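Local coordinates for protein mitochondrial ubiquitin ligase activator of NFKB 1 (Homo sapiens, PDB 6M2D) that acts as a mitochondrial E3 ubiquitin and SUMO ligase, its zinc-binding RING domain being required to pass ubiquitin from an E2 enzyme to substrates such as AKT1, at residues A[15-20]-A[27-32]; A[22-27]-A[41-46]. All blocks are in the same frame, centred on the assembly; numbering follows the deposited sequence.

Contact 1: residues A[15-20]-A[27-32]; sequences KSCVFL and SCTECY. With ZN (zinc ion), chain G.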
ATOM      1  N   LYS A  15       5.951   1.601  -5.112  1.00 15.12           N
ATOM      2  CA  LYS A  15       5.343   1.734  -3.796  1.00 15.19           C
ATOM      3  C   LYS A  15       5.432   3.178  -3.313  1.00 17.03           C
ATOM      4  O   LYS A  15       6.456   3.845  -3.469  1.00 17.13           O
ATOM      5  CB  LYS A  15       6.032   0.801  -2.802  1.00 17.05           C
ATOM      6  CG  LYS A  15       6.061  -0.673  -3.220  1.00 15.97           C
ATOM      7  CD  LYS A  15       6.906  -1.490  -2.253  1.00 18.31           C
ATOM      8  CE  LYS A  15       6.922  -2.970  -2.630  1.00 22.72           C
ATOM      9  NZ  LYS A  15       7.568  -3.820  -1.594  1.00 25.42           N
ATOM     10  N   SER A  16       4.356   3.661  -2.719  1.00 15.17           N
ATOM     11  CA  SER A  16       4.295   5.073  -2.370  1.00 14.00           C
ATOM     12  C   SER A  16       3.502   5.348  -1.102  1.00 18.26           C
ATOM     13  O   SER A  16       3.441   6.507  -0.683  1.00 16.76           O
ATOM     14  CB  SER A  16       3.713   5.871  -3.557  1.00 14.35           C
ATOM     15  OG  SER A  16       2.296   5.757  -3.625  1.00 16.97           O
ATOM     16  N   CYS A  17       2.938   4.326  -0.455  1.00 15.80           N
ATOM     17  CA  CYS A  17       2.059   4.474   0.694  1.00 16.07           C
ATOM     18  C   CYS A  17       2.601   3.688   1.878  1.00 17.41           C
ATOM     19  O   CYS A  17       3.192   2.615   1.718  1.00 18.62           O
ATOM     20  CB  CYS A  17       0.645   3.957   0.377  1.00 16.66           C
ATOM     21  SG  CYS A  17      -0.196   4.783  -0.977  1.00 18.66           S
ATOM     22  N   VAL A  18       2.390   4.228   3.075  1.00 15.54           N
ATOM     23  CA  VAL A  18       2.537   3.483   4.321  1.00 16.90           C
ATOM     24  C   VAL A  18       1.143   3.224   4.869  1.00 18.88           C
ATOM     25  O   VAL A  18       0.346   4.157   5.022  1.00 15.90           O
ATOM     26  CB  VAL A  18       3.388   4.240   5.358  1.00 17.91           C
ATOM     27  CG1 VAL A  18       3.620   3.354   6.587  1.00 21.79           C
ATOM     28  CG2 VAL A  18       4.710   4.695   4.751  1.00 16.39           C
ATOM     29  N   PHE A  19       0.850   1.963   5.174  1.00 19.14           N
ATOM     30  CA  PHE A  19      -0.438   1.587   5.735  1.00 20.54           C
ATOM     31  C   PHE A  19      -0.325   1.549   7.256  1.00 22.73           C
ATOM     32  O   PHE A  19       0.615   0.965   7.800  1.00 23.68           O
ATOM     33  CB  PHE A  19      -0.892   0.225   5.194  1.00 20.46           C
ATOM     34  CG  PHE A  19      -1.314   0.247   3.744  1.00 18.85           C
ATOM     35  CD1 PHE A  19      -1.716   1.423   3.139  1.00 17.25           C
ATOM     36  CD2 PHE A  19      -1.308  -0.915   2.993  1.00 17.50           C
ATOM     37  CE1 PHE A  19      -2.101   1.446   1.807  1.00 19.10           C
ATOM     38  CE2 PHE A  19      -1.690  -0.900   1.662  1.00 14.69           C
ATOM     39  CZ  PHE A  19      -2.088   0.282   1.066  1.00 15.59           C
ATOM     40  N   LEU A  20      -1.277   2.181   7.933  1.00 24.28           N
ATOM     41  CA  LEU A  20      -1.379   2.148   9.386  1.00 25.68           C
ATOM     42  C   LEU A  20      -2.602   1.325   9.773  1.00 26.34           C
ATOM     43  O   LEU A  20      -3.659   1.462   9.155  1.00 27.14           O
ATOM     44  CB  LEU A  20      -1.487   3.573   9.945  1.00 25.59           C
ATOM     45  CG  LEU A  20      -0.299   4.481   9.633  1.00 22.66           C
ATOM     46  CD1 LEU A  20      -0.361   5.748  10.478  1.00 23.84           C
ATOM     47  CD2 LEU A  20       0.999   3.731   9.881  1.00 25.59           C
ATOM     48  N   SER A  27       2.100  -0.602  -1.542  1.00 17.45           N
ATOM     49  CA  SER A  27       1.130  -0.260  -2.571  1.00 14.78           C
ATOM     50  C   SER A  27       1.349   1.156  -3.093  1.00 15.68           C
ATOM     51  O   SER A  27       1.846   2.030  -2.380  1.00 15.62           O
ATOM     52  CB  SER A  27      -0.308  -0.404  -2.029  1.00 15.00           C
ATOM     53  OG  SER A  27      -1.245   0.247  -2.871  1.00 16.42           O
ATOM     54  N   CYS A  28       0.970   1.370  -4.355  1.00 12.36           N
ATOM     55  CA  CYS A  28       0.849   2.719  -4.878  1.00 15.53           C
ATOM     56  C   CYS A  28      -0.486   3.311  -4.445  1.00 15.83           C
ATOM     57  O   CYS A  28      -1.345   2.622  -3.888  1.00 18.05           O
ATOM     58  CB  CYS A  28       0.958   2.728  -6.398  1.00 15.61           C
ATOM     59  SG  CYS A  28      -0.475   2.012  -7.252  1.00 17.72           S
ATOM     60  N   THR A  29      -0.675   4.604  -4.727  1.00 17.02           N
ATOM     61  CA  THR A  29      -1.876   5.276  -4.236  1.00 13.88           C
ATOM     62  C   THR A  29      -3.122   4.833  -4.997  1.00 19.62           C
ATOM     63  O   THR A  29      -4.198   4.690  -4.404  1.00 18.27           O
ATOM     64  CB  THR A  29      -1.718   6.796  -4.317  1.00 20.42           C
ATOM     65  OG1 THR A  29      -0.424   7.173  -3.836  1.00 17.36           O
ATOM     66  CG2 THR A  29      -2.775   7.471  -3.455  1.00 21.91           C
ATOM     67  N   GLU A  30      -3.002   4.615  -6.311  1.00 21.28           N
ATOM     68  CA  GLU A  30      -4.168   4.216  -7.098  1.00 24.29           C
ATOM     69  C   GLU A  30      -4.702   2.864  -6.646  1.00 22.12           C
ATOM     70  O   GLU A  30      -5.918   2.669  -6.543  1.00 25.41           O
ATOM     71  CB  GLU A  30      -3.814   4.188  -8.587  1.00 25.08           C
ATOM     72  CG  GLU A  30      -4.265   5.429  -9.351  1.00 37.84           C
ATOM     73  CD  GLU A  30      -3.987   5.334 -10.843  1.00 43.04           C
ATOM     74  OE1 GLU A  30      -3.808   4.201 -11.347  1.00 39.10           O
ATOM     75  OE2 GLU A  30      -3.933   6.397 -11.505  1.00 43.79           O
ATOM     76  N   CYS A  31      -3.806   1.931  -6.340  1.00 18.00           N
ATOM     77  CA  CYS A  31      -4.254   0.607  -5.926  1.00 17.56           C
ATOM     78  C   CYS A  31      -4.924   0.658  -4.560  1.00 20.85           C
ATOM     79  O   CYS A  31      -5.900  -0.065  -4.315  1.00 22.53           O
ATOM     80  CB  CYS A  31      -3.074  -0.355  -5.926  1.00 19.73           C
ATOM     81  SG  CYS A  31      -2.696  -0.924  -7.595  1.00 17.66           S
ATOM     82  N   TYR A  32      -4.422   1.505  -3.654  1.00 18.54           N
ATOM     83  CA  TYR A  32      -5.085   1.668  -2.365  1.00 20.28           C
ATOM     84  C   TYR A  32      -6.528   2.119  -2.554  1.00 19.07           C
ATOM     85  O   TYR A  32      -7.452   1.556  -1.958  1.00 21.74           O
ATOM     86  CB  TYR A  32      -4.339   2.674  -1.489  1.00 16.43           C
ATOM     87  CG  TYR A  32      -5.230   3.084  -0.349  1.00 20.93           C
ATOM     88  CD1 TYR A  32      -5.513   2.188   0.676  1.00 19.62           C
ATOM     89  CD2 TYR A  32      -5.843   4.336  -0.322  1.00 21.54           C
ATOM     90  CE1 TYR A  32      -6.353   2.528   1.708  1.00 21.10           C
ATOM     91  CE2 TYR A  32      -6.689   4.693   0.714  1.00 23.63           C
ATOM     92  CZ  TYR A  32      -6.937   3.782   1.727  1.00 26.23           C
ATOM     93  OH  TYR A  32      -7.771   4.121   2.767  1.00 28.78           O
TER
HETATM   94 ZN    ZN G 401      -0.480  -0.320  -7.642  1.00 25.40          ZN
HETATM   95  O   HOH W   1       1.516   0.592   1.198  1.00 15.84           O
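The ring of Phe19 leans obliquely against that of Tyr32, the planes 49° apart, and its rim atom CE1 lies 3.7 Å from Tyr32 CD1. CG of Tyr32 is anti to the backbone N (chi1 165°), which carries CG out from the helix toward Phe19. CZ of Phe19 also meets Ser27 CB at 3.6 Å, and a water sits over the centre of one Phe19 face, linking Cys17 O to Ser27 N. An alanine in place of Phe19 would probably open a gap between Ser27 CB and the Tyr32 ring and leave that flank of the Tyr32 ring without its aromatic partner. Nearer the start of both segments, Cys17 SG rests on Thr29 CA at 3.7 Å. Ser27 O accepts from Ser16 N at 3.0 Å and, weakly, from Cys17 N. Cys28 is the N-cap: its SG accepts from Cys31 N at 3.5 Å, while the SG atoms of Cys28 and Cys31 bind a zinc ion whose site Cys7 and Cys10 complete. The contact thus lays helix 29-34 of the RING finger against strand 17-20, whose other partner is antiparallel strand 50-53; Val51 of that strand touches Cys17, Phe19 and Tyr32.

Contact 2: residues A[22-27]-A[41-46]; sequences CGHVCS and CPICRQ. With ZN (zinc ion), chain H; SO4 (sulfate ion), chain J.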
ATOM      1  N   CYS A  22      -0.528  -1.368  10.471  1.00 22.75           N
ATOM      2  CA  CYS A  22       0.401  -2.476  10.287  1.00 23.30           C
ATOM      3  C   CYS A  22       1.795  -1.997   9.883  1.00 19.80           C
ATOM      4  O   CYS A  22       2.786  -2.692  10.135  1.00 21.74           O
ATOM      5  CB  CYS A  22      -0.164  -3.457   9.265  1.00 23.29           C
ATOM      6  SG  CYS A  22      -0.206  -2.786   7.614  1.00 19.07           S
ATOM      7  N   GLY A  23       1.901  -0.819   9.274  1.00 23.15           N
ATOM      8  CA  GLY A  23       3.195  -0.259   8.922  1.00 22.73           C
ATOM      9  C   GLY A  23       3.753  -0.683   7.578  1.00 24.52           C
ATOM     10  O   GLY A  23       4.849  -0.246   7.212  1.00 21.42           O
ATOM     11  N   HIS A  24       3.034  -1.498   6.817  1.00 18.44           N
ATOM     12  CA  HIS A  24       3.610  -2.063   5.609  1.00 19.55           C
ATOM     13  C   HIS A  24       3.616  -1.049   4.473  1.00 15.72           C
ATOM     14  O   HIS A  24       2.681  -0.260   4.316  1.00 16.91           O
ATOM     15  CB  HIS A  24       2.853  -3.329   5.210  1.00 21.20           C
ATOM     16  CG  HIS A  24       3.156  -4.490   6.102  1.00 21.01           C
ATOM     17  ND1 HIS A  24       2.178  -5.228   6.732  1.00 20.98           N
ATOM     18  CD2 HIS A  24       4.339  -5.025   6.488  1.00 24.74           C
ATOM     19  CE1 HIS A  24       2.745  -6.175   7.459  1.00 22.73           C
ATOM     20  NE2 HIS A  24       4.056  -6.072   7.328  1.00 25.22           N
ATOM     21  N   VAL A  25       4.696  -1.067   3.698  1.00 15.54           N
ATOM     22  CA  VAL A  25       4.867  -0.252   2.499  1.00 18.27           C
ATOM     23  C   VAL A  25       4.776  -1.208   1.320  1.00 16.40           C
ATOM     24  O   VAL A  25       5.768  -1.841   0.953  1.00 18.41           O
ATOM     25  CB  VAL A  25       6.208   0.493   2.494  1.00 20.05           C
ATOM     26  CG1 VAL A  25       6.389   1.269   1.186  1.00 17.00           C
ATOM     27  CG2 VAL A  25       6.322   1.411   3.698  1.00 19.45           C
ATOM     28  N   CYS A  26       3.593  -1.341   0.727  1.00 14.88           N
ATOM     29  CA  CYS A  26       3.451  -2.306  -0.358  1.00 18.26           C
ATOM     30  C   CYS A  26       2.682  -1.800  -1.565  1.00 15.09           C
ATOM     31  O   CYS A  26       2.608  -2.537  -2.551  1.00 17.10           O
ATOM     32  CB  CYS A  26       2.750  -3.584   0.136  1.00 18.40           C
ATOM     33  SG  CYS A  26       1.135  -3.276   0.890  1.00 18.05           S
ATOM     34  N   SER A  27       2.100  -0.602  -1.542  1.00 17.45           N
ATOM     35  CA  SER A  27       1.130  -0.260  -2.571  1.00 14.78           C
ATOM     36  C   SER A  27       1.349   1.156  -3.093  1.00 15.68           C
ATOM     37  O   SER A  27       1.846   2.030  -2.380  1.00 15.62           O
ATOM     38  CB  SER A  27      -0.308  -0.404  -2.029  1.00 15.00           C
ATOM     39  OG  SER A  27      -1.245   0.247  -2.871  1.00 16.42           O
ATOM     40  N   CYS A  41      -4.740  -4.673   4.157  1.00 20.50           N
ATOM     41  CA  CYS A  41      -3.376  -4.617   3.650  1.00 16.89           C
ATOM     42  C   CYS A  41      -3.084  -5.836   2.785  1.00 22.30           C
ATOM     43  O   CYS A  41      -3.326  -6.974   3.218  1.00 19.37           O
ATOM     44  CB  CYS A  41      -2.382  -4.549   4.809  1.00 20.81           C
ATOM     45  SG  CYS A  41      -0.654  -4.711   4.305  1.00 17.90           S
ATOM     46  N   PRO A  42      -2.573  -5.655   1.562  1.00 20.75           N
ATOM     47  CA  PRO A  42      -2.241  -6.822   0.728  1.00 18.33           C
ATOM     48  C   PRO A  42      -1.232  -7.767   1.369  1.00 18.63           C
ATOM     49  O   PRO A  42      -1.236  -8.962   1.053  1.00 20.36           O
ATOM     50  CB  PRO A  42      -1.687  -6.190  -0.557  1.00 17.82           C
ATOM     51  CG  PRO A  42      -2.333  -4.820  -0.604  1.00 17.87           C
ATOM     52  CD  PRO A  42      -2.442  -4.381   0.832  1.00 15.30           C
ATOM     53  N   ILE A  43      -0.386  -7.275   2.278  1.00 20.70           N
ATOM     54  CA  ILE A  43       0.667  -8.111   2.854  1.00 18.81           C
ATOM     55  C   ILE A  43       0.139  -8.926   4.020  1.00 23.18           C
ATOM     56  O   ILE A  43       0.307 -10.150   4.071  1.00 22.87           O
ATOM     57  CB  ILE A  43       1.865  -7.257   3.303  1.00 22.34           C
ATOM     58  CG1 ILE A  43       2.461  -6.496   2.122  1.00 19.66           C
ATOM     59  CG2 ILE A  43       2.905  -8.149   3.983  1.00 16.38           C
ATOM     60  CD1 ILE A  43       2.903  -7.387   1.015  1.00 20.82           C
ATOM     61  N   CYS A  44      -0.471  -8.261   4.993  1.00 18.20           N
ATOM     62  CA  CYS A  44      -0.807  -8.908   6.248  1.00 21.40           C
ATOM     63  C   CYS A  44      -2.301  -9.074   6.461  1.00 21.14           C
ATOM     64  O   CYS A  44      -2.695  -9.755   7.414  1.00 23.09           O
ATOM     65  CB  CYS A  44      -0.189  -8.124   7.420  1.00 20.20           C
ATOM     66  SG  CYS A  44      -1.008  -6.577   7.764  1.00 19.61           S
ATOM     67  N   ARG A  45      -3.126  -8.490   5.591  1.00 18.47           N
ATOM     68  CA  ARG A  45      -4.590  -8.553   5.590  1.00 23.38           C
ATOM     69  C   ARG A  45      -5.233  -7.808   6.752  1.00 23.09           C
ATOM     70  O   ARG A  45      -6.443  -7.946   6.972  1.00 26.64           O
ATOM     71  CB  ARG A  45      -5.121  -9.995   5.568  1.00 22.64           C
ATOM     72  CG  ARG A  45      -4.565 -10.869   4.462  1.00 25.27           C
ATOM     73  CD  ARG A  45      -4.959 -10.390   3.071  1.00 27.12           C
ATOM     74  NE  ARG A  45      -6.400 -10.440   2.832  1.00 29.95           N
ATOM     75  CZ  ARG A  45      -7.021  -9.715   1.905  1.00 33.18           C
ATOM     76  NH1 ARG A  45      -6.327  -8.895   1.122  1.00 26.36           N
ATOM     77  NH2 ARG A  45      -8.335  -9.804   1.760  1.00 40.19           N
ATOM     78  N   GLN A  46      -4.474  -7.015   7.499  1.00 21.67           N
ATOM     79  CA  GLN A  46      -5.079  -6.164   8.513  1.00 27.96           C
ATOM     80  C   GLN A  46      -5.851  -5.028   7.865  1.00 23.48           C
ATOM     81  O   GLN A  46      -5.506  -4.549   6.781  1.00 20.35           O
ATOM     82  CB  GLN A  46      -4.014  -5.567   9.428  1.00 29.78           C
ATOM     83  CG  GLN A  46      -3.840  -6.275  10.740  1.00 33.67           C
ATOM     84  CD  GLN A  46      -2.738  -5.645  11.553  1.00 39.06           C
ATOM     85  OE1 GLN A  46      -1.575  -6.050  11.459  1.00 42.95           O
ATOM     86  NE2 GLN A  46      -3.087  -4.629  12.339  1.00 38.52           N
TER
HETATM   87 ZN    ZN H 402       0.140  -4.871   6.464  1.00 28.04          ZN
HETATM   88  S   SO4 J 404     -10.883 -11.731   3.688  1.00 60.14           S
HETATM   89  O1  SO4 J 404      -9.754 -12.487   3.137  1.00 47.58           O
HETATM   90  O2  SO4 J 404     -10.553 -10.306   3.752  1.00 53.90           O
HETATM   91  O3  SO4 J 404     -12.056 -11.899   2.826  1.00 60.04           O
HETATM   92  O4  SO4 J 404     -11.171 -12.235   5.033  1.00 42.88           O
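Cys22, His24, Cys41 and Cys44 close on one zinc ion, two ligands from each segment, and this coordination is the main tie between 22-27 and 41-46. His24 binds through ND1 at 2.1 Å; the three thiolates complete a site of three cysteines and one histidine, the second zinc site of the RING finger. Cys41 SG is anti to the backbone N (chi1 172°), which brings it to the zinc and to the N-H groups of Ile43 and Cys44.

Backbone N-H groups form part of a second shell round the sulfurs. His24 N points almost straight at Cys22 SG, 3.6 Å away with an angle of 169°, and Gln46 N donates to Cys44 SG at 3.5 Å. Cys41 SG receives weak bonds from Ile43 N and Cys44 N. These bonds stay within their own segments, joining each ligand loop to its thiolates.

Van der Waals and ring contacts finish the interface. The methyl CG2 of Ile43 stands over the centre of the imidazole face as a CH-pi contact, 4.0 Å from the His24 centroid and 7° off the normal, while Cys44 SG lies in the ring plane at its edge and CB of the same residue comes to 3.5 Å from His24 CE1. The other branch of Ile43 turns to Cys26: its CG1 meets Cys26 CB at 3.5 Å, and Pro42 CD lies 3.7 Å from Cys26 SG, a cysteine that is not a ligand here.

With zinc gripping ND1 and Ile43 over one face, the imidazole has little freedom to tilt. The N-H donors would probably offset part of the negative charge that three thiolates bring to the metal, consistent with a structural zinc that holds the two loops together.

Overall arrangement
From the N terminus the chain passes helix 2-5 and the zinc ligands Cys7 and Cys10 before strand 17-20, then runs through the loop 22-27 into helix 29-34, where contact 1 closes the short loop back onto the strand. Contact 2, reached at 41-46, closes the longer excursion that contains the helix. The segments alternate along the chain, so the two closures cross instead of nesting, and Ser27 belongs to both. Phe19 lies at their junction: its N probably bonds to His24 O, and its ring touches Pro42. The centres of contacts 1 and 2 are about 9 Å apart. Contact 1 holds half of one zinc site and contact 2 all of the other; the ligand pairs interleave along the chain, the cross-brace of RING fingers, beside the small sheet of 17-20 and 50-53.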